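Putative malic enzyme ((S)-malate:NAD+ oxidoreductase (decarboxylating)) (Streptococcus pyogenes, PDB 2A9F) probably catalyses the NAD+-dependent oxidative decarboxylation of (S)-malate with the help of a divalent metal ion, as other malic enzymes do. Local coordinates at the interface of chains A and B. Residues are numbered along the deposited sequence; one frame, centred on the assembly and turned at random. Chains: chain A/B, putative malic enzyme ((S)-malate:NAD+ oxidoreductase (decarboxylating)).

Contact 1: the interface of chains A and B. Residues chain A 19-22, 93; chain B 62-63.
With chi1 at 57°, A:Glu93 has CG between its backbone N and carbonyl carbon; B:Thr63 has its hydroxyl OG1 in the same position (56°), and the two side chains approach from opposite directions. Beyond CG the glutamate runs extended (chi2 -167°), carrying its carboxylate away from helix 85-102 towards the start of the 3-10 helix 63-65 of the partner. The polar links to chain B use OE1, and both are weak: B:Thr63 N donates over 3.5 Å to A:Glu93 OE1, in a nearly straight line, and B:Thr63 OG1 lies 3.4 Å from the same oxygen. The other oxygen, OE2, also touches chain B, at the methyl CG2 of B:Thr63, but is tied within its own chain: A:Lys21 N donates to A:Glu93 OE2 at 2.9 Å, a bond in which the donor nitrogen lies almost in line with CD and OE2. This bond probably limits rotation of the carboxylate and may help to keep it turned towards B:Thr63. The glycine pair A:Gly19 and A:Gly20 lies along the backbone of B:Thr62 and B:Thr63, where A:Gly20 CA comes within 3.7 Å of B:Thr62 CA. The absence of side chains on these glycines probably permits this approach. In this patch of the two-fold interface B:Thr63 buries 47 Å², and its methyl CG2 packs into chain A, 3.4 Å from the backbone carbonyl A:Leu22 O and 4.0 Å from A:Leu22 CB.

Contact 2: the interface of chains A and B. Residues chain A 12, 15-16, 90; chain B 46-47, 50, 61.
A:Leu12 and B:Val47 carry much of the aliphatic packing in this patch of the two-fold interface, their side chains set at a slant to one another. A:Leu12 CD1 reaches B:Val47 CG2 at 3.4 Å and also lies over B:Val47 CA at 3.6 Å, so this one methyl covers both a branch and the backbone of helix 44-53. Its CG stands opposite the backbone N (chi1 179°), which directs the isobutyl group across to chain B and hides 79 Å² of the residue. The valine is shared between two partners: with chi1 at 180°, CG1 points to the ring of A:Pro90, whose CG is 3.4 Å from B:Val47 CG1, while CG2 serves A:Leu12. A second kind of contact sets a branched side chain against a short helix. B:Leu61 lies against helix 13-18, with its CB 3.5 Å from A:Ala15 CB. Its CD2 sits by the backbone of A:Lys16, 3.5 Å from its N, and also touches A:Ala15 CB, while CD1 turns to A:Leu12 CD1 at 4.0 Å. A:Leu12 CD2 has looser neighbours in the backbone carbonyl B:Ser46 O at 4.2 Å and the methyl B:Ala50 CB at 4.3 Å. Altogether 255 Å² of protein surface is hidden here, and the packing probably helps to hold helices 13-18 and 85-102 of one subunit against its partner in the deposited dimer, which may be the biological one.

Contact 1: the interface of chains A and B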
ATOM      1  N   GLY A  19      -3.848  13.411  11.529  1.00 42.46           N
ATOM      2  CA  GLY A  19      -4.385  12.088  11.235  1.00 44.03           C
ATOM      3  C   GLY A  19      -3.353  11.246  10.502  1.00 45.27           C
ATOM      4  O   GLY A  19      -3.548  10.865   9.342  1.00 47.62           O
ATOM      5  N   GLY A  20      -2.259  10.943  11.197  1.00 44.50           N
ATOM      6  CA  GLY A  20      -1.176  10.196  10.597  1.00 42.13           C
ATOM      7  C   GLY A  20      -0.140  11.204  10.108  1.00 42.38           C
ATOM      8  O   GLY A  20      -0.310  12.423  10.281  1.00 41.23           O
ATOM      9  N   LYS A  21       0.921  10.710   9.476  1.00 39.98           N
ATOM     10  CA  LYS A  21       1.984  11.575   8.993  1.00 37.83           C
ATOM     11  C   LYS A  21       2.242  11.509   7.489  1.00 39.22           C
ATOM     12  O   LYS A  21       3.046  12.282   6.964  1.00 37.87           O
ATOM     13  CB  LYS A  21       3.270  11.238   9.742  1.00 39.19           C
ATOM     14  CG  LYS A  21       3.103  11.210  11.247  1.00 37.48           C
ATOM     15  CD  LYS A  21       4.431  11.034  11.965  1.00 35.58           C
ATOM     16  CE  LYS A  21       5.033   9.642  11.771  1.00 33.25           C
ATOM     17  NZ  LYS A  21       5.033   8.875  13.052  1.00 29.55           N
ATOM     18  N   LEU A  22       1.585  10.586   6.795  1.00 39.42           N
ATOM     19  CA  LEU A  22       1.771  10.462   5.353  1.00 40.13           C
ATOM     20  C   LEU A  22       0.553  10.936   4.581  1.00 39.98           C
ATOM     21  O   LEU A  22      -0.534  11.032   5.126  1.00 39.10           O
ATOM     22  CB  LEU A  22       2.102   9.020   4.959  1.00 38.35           C
ATOM     23  CG  LEU A  22       3.446   8.492   5.473  1.00 40.43           C
ATOM     24  CD1 LEU A  22       3.744   7.152   4.817  1.00 39.40           C
ATOM     25  CD2 LEU A  22       4.556   9.482   5.153  1.00 41.06           C
ATOM     26  N   GLU A  93       4.768   4.318   9.319  1.00 46.22           N
ATOM     27  CA  GLU A  93       4.637   5.472   8.466  1.00 48.93           C
ATOM     28  C   GLU A  93       5.730   6.486   8.806  1.00 48.84           C
ATOM     29  O   GLU A  93       6.102   7.316   7.976  1.00 46.10           O
ATOM     30  CB  GLU A  93       3.221   6.056   8.535  1.00 50.82           C
ATOM     31  CG  GLU A  93       2.710   6.463   9.874  1.00 54.43           C
ATOM     32  CD  GLU A  93       1.198   6.709   9.830  1.00 56.71           C
ATOM     33  OE1 GLU A  93       0.432   5.732   9.659  1.00 53.13           O
ATOM     34  OE2 GLU A  93       0.779   7.882   9.955  1.00 59.05           O
TER
ATOM     35  N   THR B  62      -3.335   7.628  13.035  1.00 43.76           N
ATOM     36  CA  THR B  62      -2.617   7.039  11.914  1.00 40.79           C
ATOM     37  C   THR B  62      -3.348   7.397  10.639  1.00 40.32           C
ATOM     38  O   THR B  62      -4.513   7.807  10.690  1.00 38.63           O
ATOM     39  CB  THR B  62      -2.517   5.502  12.065  1.00 38.79           C
ATOM     40  OG1 THR B  62      -3.804   4.916  11.889  1.00 38.57           O
ATOM     41  CG2 THR B  62      -2.038   5.149  13.444  1.00 37.85           C
ATOM     42  N   THR B  63      -2.671   7.246   9.499  1.00 39.21           N
ATOM     43  CA  THR B  63      -3.278   7.585   8.211  1.00 37.49           C
ATOM     44  C   THR B  63      -4.519   6.758   7.901  1.00 38.22           C
ATOM     45  O   THR B  63      -5.210   7.028   6.920  1.00 36.29           O
ATOM     46  CB  THR B  63      -2.289   7.429   7.043  1.00 37.88           C
ATOM     47  OG1 THR B  63      -1.758   6.099   7.027  1.00 36.51           O
ATOM     48  CG2 THR B  63      -1.151   8.428   7.178  1.00 41.16           C
TER

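Contact 2: the interface of chains A and B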
ATOM      1  N   LEU A  12       2.113  14.022  20.562  1.00 56.49           N
ATOM      2  CA  LEU A  12       1.223  12.928  20.234  1.00 53.65           C
ATOM      3  C   LEU A  12       0.109  13.752  19.596  1.00 54.75           C
ATOM      4  O   LEU A  12      -0.766  13.243  18.882  1.00 53.62           O
ATOM      5  CB  LEU A  12       0.754  12.274  21.534  1.00 51.00           C
ATOM      6  CG  LEU A  12      -0.220  11.101  21.610  1.00 48.55           C
ATOM      7  CD1 LEU A  12       0.059  10.062  20.548  1.00 50.59           C
ATOM      8  CD2 LEU A  12      -0.081  10.495  22.982  1.00 48.73           C
ATOM      9  N   ALA A  15      -0.038  13.643  15.918  1.00 48.91           N
ATOM     10  CA  ALA A  15      -0.722  12.574  15.206  1.00 49.26           C
ATOM     11  C   ALA A  15      -2.187  12.954  15.065  1.00 48.95           C
ATOM     12  O   ALA A  15      -2.770  12.869  13.977  1.00 47.93           O
ATOM     13  CB  ALA A  15      -0.587  11.262  15.958  1.00 49.67           C
ATOM     14  N   LYS A  16      -2.753  13.389  16.187  1.00 48.07           N
ATOM     15  CA  LYS A  16      -4.141  13.811  16.301  1.00 47.12           C
ATOM     16  C   LYS A  16      -4.492  14.883  15.272  1.00 45.79           C
ATOM     17  O   LYS A  16      -5.507  14.795  14.589  1.00 46.08           O
ATOM     18  CB  LYS A  16      -4.375  14.361  17.717  1.00 49.08           C
ATOM     19  CG  LYS A  16      -5.766  14.911  17.981  1.00 49.39           C
ATOM     20  CD  LYS A  16      -6.770  13.791  18.081  1.00 52.69           C
ATOM     21  CE  LYS A  16      -8.126  14.281  18.558  1.00 52.97           C
ATOM     22  NZ  LYS A  16      -9.031  13.123  18.770  1.00 52.91           N
ATOM     23  N   PRO A  90       2.038   3.942  13.366  1.00 38.44           N
ATOM     24  CA  PRO A  90       2.781   5.190  13.601  1.00 37.33           C
ATOM     25  C   PRO A  90       4.263   5.023  13.277  1.00 37.81           C
ATOM     26  O   PRO A  90       4.886   5.922  12.715  1.00 39.99           O
ATOM     27  CB  PRO A  90       2.551   5.458  15.089  1.00 33.22           C
ATOM     28  CG  PRO A  90       1.216   4.901  15.307  1.00 32.42           C
ATOM     29  CD  PRO A  90       1.247   3.591  14.555  1.00 35.91           C
TER
ATOM     30  N   SER B  46       5.329   6.866  21.991  1.00 37.31           N
ATOM     31  CA  SER B  46       4.152   7.203  22.789  1.00 39.85           C
ATOM     32  C   SER B  46       2.873   7.039  21.962  1.00 40.90           C
ATOM     33  O   SER B  46       1.800   6.765  22.504  1.00 40.71           O
ATOM     34  CB  SER B  46       4.225   8.643  23.303  1.00 39.83           C
ATOM     35  OG  SER B  46       5.282   8.811  24.224  1.00 41.33           O
ATOM     36  N   VAL B  47       2.994   7.230  20.650  1.00 41.70           N
ATOM     37  CA  VAL B  47       1.851   7.099  19.754  1.00 42.68           C
ATOM     38  C   VAL B  47       1.477   5.632  19.615  1.00 44.06           C
ATOM     39  O   VAL B  47       0.295   5.278  19.682  1.00 44.16           O
ATOM     40  CB  VAL B  47       2.154   7.654  18.354  1.00 42.22           C
ATOM     41  CG1 VAL B  47       0.931   7.487  17.461  1.00 41.17           C
ATOM     42  CG2 VAL B  47       2.556   9.117  18.449  1.00 41.33           C
ATOM     43  N   ALA B  50      -0.008   4.389  22.975  1.00 45.61           N
ATOM     44  CA  ALA B  50      -1.338   4.913  23.201  1.00 48.08           C
ATOM     45  C   ALA B  50      -2.337   4.090  22.395  1.00 50.39           C
ATOM     46  O   ALA B  50      -3.378   3.670  22.910  1.00 52.50           O
ATOM     47  CB  ALA B  50      -1.401   6.376  22.798  1.00 47.13           C
ATOM     48  N   LEU B  61      -4.921   8.636  15.201  1.00 47.32           N
ATOM     49  CA  LEU B  61      -3.492   8.960  15.084  1.00 47.03           C
ATOM     50  C   LEU B  61      -2.684   8.379  13.916  1.00 46.40           C
ATOM     51  O   LEU B  61      -1.468   8.611  13.816  1.00 45.03           O
ATOM     52  CB  LEU B  61      -2.801   8.578  16.396  1.00 45.88           C
ATOM     53  CG  LEU B  61      -3.572   8.918  17.676  1.00 45.18           C
ATOM     54  CD1 LEU B  61      -2.991   8.153  18.864  1.00 43.43           C
ATOM     55  CD2 LEU B  61      -3.533  10.413  17.902  1.00 45.09           C
TER

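The centres of contact 1 and contact 2 lie about 9 Å apart, making them neighbouring patches of one two-fold interface. No residue is common to both, but helix 85-102 of chain A supplies A:Pro90 to contact 2 and A:Glu93 to contact 1, while the adjoining B:Leu61 and B:Thr62 carry chain B from one to the other. A largely aliphatic patch thus borders a weakly polar one. The predicted catalytic A:Lys95, on the same helix, is about 10 Å from the centre of contact 1 and 13 Å from that of contact 2, so dimer packing might help to position this helix.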